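PDB 4GF2: erythrocyte binding antigen 140 from Plasmodium falciparum, which probably binds a receptor on the host red blood cell surface during invasion, this chain being the part that carries its two Duffy binding domains. Local coordinates for residues N197-C202 / E272-D277; G214-C219 / E361-E366. The protein carries 3 engineered substitutions. One frame throughout, in Å; residues are numbered along the deposited sequence.

Contact 1: N197-C202 / E272-D277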
ATOM      1  N   ASN A 197      -2.796  -4.831 -19.789  1.00 51.25           N
ATOM      2  CA  ASN A 197      -1.842  -5.627 -19.029  1.00 54.78           C
ATOM      3  C   ASN A 197      -2.494  -6.178 -17.764  1.00 54.92           C
ATOM      4  O   ASN A 197      -2.288  -7.335 -17.402  1.00 56.26           O
ATOM      5  CB  ASN A 197      -0.608  -4.802 -18.672  1.00 58.56           C
ATOM      6  CG  ASN A 197       0.297  -4.569 -19.861  1.00 65.69           C
ATOM      7  OD1 ASN A 197       0.371  -5.396 -20.769  1.00 71.78           O
ATOM      8  ND2 ASN A 197       0.995  -3.438 -19.864  1.00 64.92           N
ATOM      9  N   ILE A 198      -3.291  -5.349 -17.098  1.00 53.08           N
ATOM     10  CA  ILE A 198      -3.994  -5.781 -15.893  1.00 51.13           C
ATOM     11  C   ILE A 198      -4.919  -6.957 -16.194  1.00 52.13           C
ATOM     12  O   ILE A 198      -4.950  -7.926 -15.444  1.00 50.91           O
ATOM     13  CB  ILE A 198      -4.817  -4.638 -15.269  1.00 48.72           C
ATOM     14  CG1 ILE A 198      -3.889  -3.627 -14.597  1.00 48.69           C
ATOM     15  CG2 ILE A 198      -5.804  -5.186 -14.260  1.00 47.16           C
ATOM     16  CD1 ILE A 198      -4.599  -2.392 -14.087  1.00 48.48           C
ATOM     17  N   LYS A 199      -5.671  -6.866 -17.287  1.00 53.97           N
ATOM     18  CA  LYS A 199      -6.567  -7.950 -17.682  1.00 57.72           C
ATOM     19  C   LYS A 199      -5.775  -9.219 -17.957  1.00 58.98           C
ATOM     20  O   LYS A 199      -6.096 -10.291 -17.446  1.00 61.38           O
ATOM     21  CB  LYS A 199      -7.367  -7.577 -18.932  1.00 62.62           C
ATOM     22  CG  LYS A 199      -8.341  -6.428 -18.742  1.00 65.94           C
ATOM     23  CD  LYS A 199      -9.631  -6.663 -19.518  1.00 72.68           C
ATOM     24  CE  LYS A 199     -10.452  -5.386 -19.637  1.00 76.01           C
ATOM     25  NZ  LYS A 199     -11.844  -5.642 -20.099  1.00 80.53           N
ATOM     26  N   ASP A 200      -4.740  -9.080 -18.773  1.00 58.61           N
ATOM     27  CA  ASP A 200      -3.902 -10.202 -19.168  1.00 61.83           C
ATOM     28  C   ASP A 200      -3.392 -10.989 -17.964  1.00 64.23           C
ATOM     29  O   ASP A 200      -3.483 -12.218 -17.933  1.00 68.62           O
ATOM     30  CB  ASP A 200      -2.714  -9.694 -19.988  1.00 62.45           C
ATOM     31  CG  ASP A 200      -1.843 -10.818 -20.506  1.00 67.10           C
ATOM     32  OD1 ASP A 200      -2.389 -11.758 -21.120  1.00 69.46           O
ATOM     33  OD2 ASP A 200      -0.614 -10.767 -20.287  1.00 69.23           O
ATOM     34  N   LYS A 201      -2.863 -10.278 -16.973  1.00 61.62           N
ATOM     35  CA  LYS A 201      -2.206 -10.918 -15.838  1.00 60.84           C
ATOM     36  C   LYS A 201      -3.166 -11.252 -14.698  1.00 59.54           C
ATOM     37  O   LYS A 201      -2.928 -12.186 -13.931  1.00 60.94           O
ATOM     38  CB  LYS A 201      -1.077 -10.027 -15.311  1.00 59.90           C
ATOM     39  CG  LYS A 201      -0.032  -9.673 -16.359  1.00 61.70           C
ATOM     40  CD  LYS A 201       0.385 -10.899 -17.163  1.00 67.23           C
ATOM     41  CE  LYS A 201       1.500 -10.577 -18.145  1.00 72.26           C
ATOM     42  NZ  LYS A 201       2.817 -10.435 -17.469  1.00 75.51           N
ATOM     43  N   CYS A 202      -4.243 -10.484 -14.580  1.00 57.71           N
ATOM     44  CA  CYS A 202      -5.184 -10.672 -13.484  1.00 57.30           C
ATOM     45  C   CYS A 202      -6.367 -11.522 -13.926  1.00 58.80           C
ATOM     46  O   CYS A 202      -7.080 -12.087 -13.095  1.00 58.75           O
ATOM     47  CB  CYS A 202      -5.672  -9.317 -12.963  1.00 56.34           C
ATOM     48  SG  CYS A 202      -4.339  -8.177 -12.509  1.00 51.52           S
ATOM     49  N   GLU A 272     -12.508   2.923 -11.371  1.00 84.83           N
ATOM     50  CA  GLU A 272     -13.807   2.303 -11.588  1.00 84.28           C
ATOM     51  C   GLU A 272     -13.928   1.002 -10.806  1.00 76.91           C
ATOM     52  O   GLU A 272     -12.950   0.499 -10.253  1.00 72.80           O
ATOM     53  CB  GLU A 272     -14.030   2.045 -13.081  1.00 88.55           C
ATOM     54  CG  GLU A 272     -14.065   3.313 -13.927  1.00 92.21           C
ATOM     55  CD  GLU A 272     -13.989   3.032 -15.418  1.00 94.30           C
ATOM     56  OE1 GLU A 272     -13.983   1.842 -15.802  1.00 96.81           O
ATOM     57  OE2 GLU A 272     -13.931   4.001 -16.204  1.00 93.73           O
ATOM     58  N   LYS A 273     -15.143   0.468 -10.763  1.00 74.83           N
ATOM     59  CA  LYS A 273     -15.409  -0.787 -10.082  1.00 71.74           C
ATOM     60  C   LYS A 273     -14.465  -1.857 -10.610  1.00 67.56           C
ATOM     61  O   LYS A 273     -13.967  -2.691  -9.854  1.00 67.81           O
ATOM     62  CB  LYS A 273     -16.866  -1.208 -10.307  1.00 75.54           C
ATOM     63  CG  LYS A 273     -17.574  -1.731  -9.070  1.00 81.78           C
ATOM     64  CD  LYS A 273     -17.243  -3.188  -8.799  1.00 86.74           C
ATOM     65  CE  LYS A 273     -17.944  -3.700  -7.545  1.00 94.01           C
ATOM     66  NZ  LYS A 273     -19.430  -3.612  -7.643  1.00100.26           N
ATOM     67  N   GLU A 274     -14.201  -1.815 -11.912  1.00 65.25           N
ATOM     68  CA  GLU A 274     -13.447  -2.872 -12.570  1.00 64.25           C
ATOM     69  C   GLU A 274     -12.027  -2.985 -12.028  1.00 62.75           C
ATOM     70  O   GLU A 274     -11.500  -4.087 -11.885  1.00 66.18           O
ATOM     71  CB  GLU A 274     -13.414  -2.651 -14.081  1.00 65.58           C
ATOM     72  CG  GLU A 274     -12.902  -3.853 -14.857  1.00 67.49           C
ATOM     73  CD  GLU A 274     -12.985  -3.660 -16.357  1.00 71.06           C
ATOM     74  OE1 GLU A 274     -13.297  -2.532 -16.797  1.00 73.00           O
ATOM     75  OE2 GLU A 274     -12.741  -4.638 -17.096  1.00 71.87           O
ATOM     76  N   TYR A 275     -11.403  -1.851 -11.731  1.00 57.91           N
ATOM     77  CA  TYR A 275     -10.054  -1.878 -11.183  1.00 52.38           C
ATOM     78  C   TYR A 275     -10.029  -2.620  -9.847  1.00 51.62           C
ATOM     79  O   TYR A 275      -9.222  -3.528  -9.643  1.00 49.89           O
ATOM     80  CB  TYR A 275      -9.498  -0.467 -10.998  1.00 49.41           C
ATOM     81  CG  TYR A 275      -8.152  -0.489 -10.326  1.00 45.90           C
ATOM     82  CD1 TYR A 275      -8.049  -0.511  -8.943  1.00 44.34           C
ATOM     83  CD2 TYR A 275      -6.984  -0.528 -11.071  1.00 44.85           C
ATOM     84  CE1 TYR A 275      -6.823  -0.551  -8.322  1.00 43.02           C
ATOM     85  CE2 TYR A 275      -5.750  -0.567 -10.457  1.00 43.53           C
ATOM     86  CZ  TYR A 275      -5.676  -0.581  -9.082  1.00 42.61           C
ATOM     87  OH  TYR A 275      -4.448  -0.621  -8.468  1.00 42.44           O
ATOM     88  N   ASP A 276     -10.915  -2.223  -8.938  1.00 52.56           N
ATOM     89  CA  ASP A 276     -11.037  -2.878  -7.641  1.00 51.71           C
ATOM     90  C   ASP A 276     -11.322  -4.369  -7.801  1.00 51.69           C
ATOM     91  O   ASP A 276     -10.811  -5.193  -7.045  1.00 51.26           O
ATOM     92  CB  ASP A 276     -12.152  -2.228  -6.820  1.00 53.49           C
ATOM     93  CG  ASP A 276     -11.743  -0.891  -6.229  1.00 55.47           C
ATOM     94  OD1 ASP A 276     -10.664  -0.378  -6.587  1.00 52.80           O
ATOM     95  OD2 ASP A 276     -12.509  -0.352  -5.402  1.00 60.34           O
ATOM     96  N   ASP A 277     -12.138  -4.712  -8.793  1.00 53.24           N
ATOM     97  CA  ASP A 277     -12.508  -6.102  -9.039  1.00 55.45           C
ATOM     98  C   ASP A 277     -11.321  -6.950  -9.492  1.00 53.49           C
ATOM     99  O   ASP A 277     -11.291  -8.158  -9.260  1.00 53.44           O
ATOM    100  CB  ASP A 277     -13.606  -6.180 -10.106  1.00 59.08           C
ATOM    101  CG  ASP A 277     -14.914  -5.559  -9.653  1.00 61.92           C
ATOM    102  OD1 ASP A 277     -15.147  -5.467  -8.425  1.00 60.96           O
ATOM    103  OD2 ASP A 277     -15.713  -5.169 -10.534  1.00 65.42           O
TER
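Ile-198 and Tyr-275 make the apolar half of this contact. The CD1 methyl of Ile-198 approaches the tyrosine ring obliquely, and its closest approach is 4.2 Å to CE2 of Tyr-275. The same isoleucine also packs on Leu-278 and Cys-279 and on Pro-218 and Tyr-222, so it lies buried between helix 273-279 and helix 213-242. The ring of Tyr-275 is anchored at its far end, where OH probably hydrogen-bonds to the carbonyl oxygen of Cys-219.

The polar half is a salt bridge at the outer margin. NZ of Lys-199 gives a weak hydrogen bond of 3.3 Å to OE2 of Glu-274. The CE carbon of Lys-199 lies almost as near, 3.5 Å from OE2 of Glu-274. The two side chains cross at about a right angle. The glutamate is straight, its CG opposite the backbone N (chi1 -168°), and it reaches out from the first turn of its helix. The lysine bends at chi2 (-142°) on its way to the carboxylate. Lys-199 is exposed, so water probably weakens this ion pair.

The backbones stay well apart, with CA of Ile-198 8.6 Å from CA of Tyr-275.

Between the two segments, side chains make the whole contact, joining the end of helix 175-202 to helix 273-279. This is helix-helix packing in a cysteine-rich Duffy-binding-like fold, an apolar contact with an ion pair at its exposed edge, beside the Cys-202 to Cys-215 disulfide.

Contact 2: G214-C219 / E361-E366; sequences GCRLPC and EEDYKE
A salt-bridge network joins helix 213-242 to the first turns of helix 361-382. Arg-216 supplies the cation; Asp-363 and Glu-366, three residues apart on one helical face, supply the anions. NH2 of Arg-216 serves both. Its bond to OD1 of Asp-363 is short, 2.7 Å, and fairly straight at 156°. OD1 is met on the syn side, though out of the carboxylate plane, and it lies at the edge of the guanidinium, in its plane. NE of Arg-216 adds a weak bond of 3.4 Å to the same OD1 of Asp-363. One carboxylate oxygen therefore takes two N-H groups.

Glu-366 and Arg-216 approach each other from opposite directions. OE1 of Glu-366 accepts from NH2 of Arg-216 at 3.2 Å and is approached from above the carboxylate plane. The other oxygen, OE2, is hydrogen-bonded to OG1 of Thr-284. A water bridges the remaining arm: it accepts from NH1 of Arg-216 at 2.9 Å and donates to OE2 of Glu-366 at 2.7 Å. NH1 also hydrogen-bonds to the carbonyl oxygen of Ala-210, which helps fix the guanidinium's rotation. The bend at chi3 (72°) turns the edge of the guanidinium, with NH2, toward both carboxylates.

The contact lies at the surface and rests on charge. It is a helix-to-helix salt-bridge network, one arginine between two acids a turn apart, with its acidic side in the second Duffy binding domain.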
ATOM      1  N   GLY A 214       2.433 -11.220 -10.100  1.00 53.52           N
ATOM      2  CA  GLY A 214       2.093 -11.235 -11.513  1.00 55.30           C
ATOM      3  C   GLY A 214       1.030 -10.205 -11.851  1.00 52.59           C
ATOM      4  O   GLY A 214       1.108  -9.522 -12.873  1.00 51.56           O
ATOM      5  N   CYS A 215       0.035 -10.094 -10.976  1.00 51.01           N
ATOM      6  CA  CYS A 215      -1.086  -9.186 -11.180  1.00 49.48           C
ATOM      7  C   CYS A 215      -0.866  -7.857 -10.454  1.00 49.63           C
ATOM      8  O   CYS A 215      -1.233  -6.796 -10.957  1.00 47.95           O
ATOM      9  CB  CYS A 215      -2.376  -9.849 -10.691  1.00 48.07           C
ATOM     10  SG  CYS A 215      -3.835  -8.790 -10.643  1.00 54.37           S
ATOM     11  N   ARG A 216      -0.254  -7.915  -9.276  1.00 52.15           N
ATOM     12  CA  ARG A 216      -0.087  -6.722  -8.450  1.00 53.14           C
ATOM     13  C   ARG A 216       0.839  -5.688  -9.089  1.00 54.45           C
ATOM     14  O   ARG A 216       0.739  -4.496  -8.795  1.00 54.55           O
ATOM     15  CB  ARG A 216       0.419  -7.103  -7.056  1.00 51.61           C
ATOM     16  CG  ARG A 216      -0.559  -7.976  -6.280  1.00 47.88           C
ATOM     17  CD  ARG A 216      -0.055  -8.305  -4.888  1.00 45.78           C
ATOM     18  NE  ARG A 216      -0.099  -7.147  -3.997  1.00 44.96           N
ATOM     19  CZ  ARG A 216      -1.204  -6.690  -3.418  1.00 46.42           C
ATOM     20  NH1 ARG A 216      -2.370  -7.282  -3.635  1.00 46.72           N
ATOM     21  NH2 ARG A 216      -1.149  -5.633  -2.623  1.00 48.64           N
ATOM     22  N   LEU A 217       1.737  -6.136  -9.962  1.00 56.20           N
ATOM     23  CA  LEU A 217       2.664  -5.218 -10.617  1.00 59.70           C
ATOM     24  C   LEU A 217       1.969  -4.328 -11.653  1.00 50.15           C
ATOM     25  O   LEU A 217       2.077  -3.105 -11.590  1.00 45.32           O
ATOM     26  CB  LEU A 217       3.832  -5.978 -11.249  1.00 74.00           C
ATOM     27  CG  LEU A 217       4.789  -6.658 -10.262  1.00 89.29           C
ATOM     28  CD1 LEU A 217       5.967  -7.266 -11.008  1.00 96.78           C
ATOM     29  CD2 LEU A 217       5.276  -5.695  -9.184  1.00 94.92           C
ATOM     30  N   PRO A 218       1.266  -4.932 -12.622  1.00 48.65           N
ATOM     31  CA  PRO A 218       0.535  -4.060 -13.551  1.00 46.82           C
ATOM     32  C   PRO A 218      -0.506  -3.197 -12.829  1.00 44.68           C
ATOM     33  O   PRO A 218      -0.717  -2.047 -13.211  1.00 44.06           O
ATOM     34  CB  PRO A 218      -0.127  -5.044 -14.530  1.00 48.44           C
ATOM     35  CG  PRO A 218      -0.048  -6.380 -13.875  1.00 49.81           C
ATOM     36  CD  PRO A 218       1.166  -6.350 -12.998  1.00 50.33           C
ATOM     37  N   CYS A 219      -1.141  -3.736 -11.794  1.00 43.69           N
ATOM     38  CA  CYS A 219      -2.087  -2.955 -11.003  1.00 43.79           C
ATOM     39  C   CYS A 219      -1.383  -1.753 -10.396  1.00 46.08           C
ATOM     40  O   CYS A 219      -1.902  -0.637 -10.411  1.00 47.13           O
ATOM     41  CB  CYS A 219      -2.704  -3.805  -9.889  1.00 43.72           C
ATOM     42  SG  CYS A 219      -3.862  -5.055 -10.469  1.00 42.86           S
ATOM     43  N   GLU A 361       5.751  -1.439   1.826  1.00 44.11           N
ATOM     44  CA  GLU A 361       5.007  -1.134   3.043  1.00 44.99           C
ATOM     45  C   GLU A 361       3.516  -1.423   2.910  1.00 42.07           C
ATOM     46  O   GLU A 361       2.907  -1.971   3.826  1.00 41.12           O
ATOM     47  CB  GLU A 361       5.205   0.322   3.471  1.00 54.58           C
ATOM     48  CG  GLU A 361       4.759   0.563   4.913  1.00 62.32           C
ATOM     49  CD  GLU A 361       4.737   2.025   5.307  1.00 74.42           C
ATOM     50  OE1 GLU A 361       5.690   2.757   4.966  1.00 77.95           O
ATOM     51  OE2 GLU A 361       3.763   2.440   5.970  1.00 80.02           O
ATOM     52  N   GLU A 362       2.929  -1.048   1.779  1.00 42.28           N
ATOM     53  CA  GLU A 362       1.493  -1.220   1.584  1.00 45.90           C
ATOM     54  C   GLU A 362       1.113  -2.693   1.557  1.00 45.61           C
ATOM     55  O   GLU A 362       0.080  -3.080   2.098  1.00 47.87           O
ATOM     56  CB  GLU A 362       1.025  -0.526   0.303  1.00 54.72           C
ATOM     57  CG  GLU A 362       1.049   0.994   0.385  1.00 66.97           C
ATOM     58  CD  GLU A 362       0.285   1.531   1.587  1.00 77.35           C
ATOM     59  OE1 GLU A 362      -0.801   0.996   1.900  1.00 79.32           O
ATOM     60  OE2 GLU A 362       0.775   2.488   2.225  1.00 83.64           O
ATOM     61  N   ASP A 363       1.948  -3.516   0.932  1.00 43.64           N
ATOM     62  CA  ASP A 363       1.720  -4.954   0.934  1.00 42.15           C
ATOM     63  C   ASP A 363       1.851  -5.478   2.353  1.00 39.42           C
ATOM     64  O   ASP A 363       1.069  -6.317   2.796  1.00 38.27           O
ATOM     65  CB  ASP A 363       2.719  -5.668   0.024  1.00 44.56           C
ATOM     66  CG  ASP A 363       2.450  -5.422  -1.446  1.00 50.92           C
ATOM     67  OD1 ASP A 363       1.332  -4.981  -1.780  1.00 52.67           O
ATOM     68  OD2 ASP A 363       3.354  -5.677  -2.271  1.00 54.60           O
ATOM     69  N   TYR A 364       2.844  -4.973   3.073  1.00 38.19           N
ATOM     70  CA  TYR A 364       3.095  -5.451   4.421  1.00 35.97           C
ATOM     71  C   TYR A 364       1.928  -5.089   5.333  1.00 34.55           C
ATOM     72  O   TYR A 364       1.456  -5.920   6.108  1.00 33.32           O
ATOM     73  CB  TYR A 364       4.398  -4.871   4.967  1.00 37.72           C
ATOM     74  CG  TYR A 364       4.788  -5.476   6.287  1.00 38.53           C
ATOM     75  CD1 TYR A 364       4.327  -4.936   7.474  1.00 39.08           C
ATOM     76  CD2 TYR A 364       5.597  -6.604   6.347  1.00 38.91           C
ATOM     77  CE1 TYR A 364       4.669  -5.490   8.687  1.00 38.78           C
ATOM     78  CE2 TYR A 364       5.945  -7.168   7.560  1.00 38.54           C
ATOM     79  CZ  TYR A 364       5.476  -6.603   8.728  1.00 38.83           C
ATOM     80  OH  TYR A 364       5.808  -7.148   9.947  1.00 38.54           O
ATOM     81  N   LYS A 365       1.462  -3.849   5.231  1.00 36.34           N
ATOM     82  CA  LYS A 365       0.333  -3.386   6.026  1.00 41.72           C
ATOM     83  C   LYS A 365      -0.887  -4.245   5.709  1.00 41.25           C
ATOM     84  O   LYS A 365      -1.577  -4.738   6.603  1.00 39.89           O
ATOM     85  CB  LYS A 365       0.047  -1.918   5.713  1.00 51.84           C
ATOM     86  CG  LYS A 365      -1.089  -1.307   6.513  1.00 61.81           C
ATOM     87  CD  LYS A 365      -1.378   0.120   6.061  1.00 72.42           C
ATOM     88  CE  LYS A 365      -2.528   0.734   6.848  1.00 78.47           C
ATOM     89  NZ  LYS A 365      -2.840   2.118   6.391  1.00 83.66           N
ATOM     90  N   GLU A 366      -1.130  -4.437   4.419  1.00 43.35           N
ATOM     91  CA  GLU A 366      -2.262  -5.223   3.960  1.00 44.35           C
ATOM     92  C   GLU A 366      -2.198  -6.645   4.524  1.00 40.84           C
ATOM     93  O   GLU A 366      -3.220  -7.201   4.933  1.00 41.94           O
ATOM     94  CB  GLU A 366      -2.290  -5.233   2.433  1.00 47.82           C
ATOM     95  CG  GLU A 366      -3.466  -5.954   1.831  1.00 51.75           C
ATOM     96  CD  GLU A 366      -3.535  -5.786   0.323  1.00 57.76           C
ATOM     97  OE1 GLU A 366      -3.015  -4.773  -0.193  1.00 56.54           O
ATOM     98  OE2 GLU A 366      -4.107  -6.672  -0.345  1.00 63.76           O
TER
HETATM   99  O   HOH W   1      -4.760  -5.828  -2.797  1.00 44.43           O

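How the contacts relate
Each contact uses one segment that holds a cysteine of the Cys-202 to Cys-215 disulfide, and their centres lie about 13 Å apart. Contact 1 is partly buried and contact 2 is at the surface. The end of helix 175-202 and the start of helix 213-242 tie them together through this disulfide. The SG atoms of Cys-202 and Cys-219 also pack, 3.8 Å apart. Between its segments contact 1 has one apolar touch and one ion pair with a weak hydrogen bond. Contact 2 reaches instead to helix 361-382, far along the chain, and has no apolar component: a branched, water-assisted network of charges does the joining.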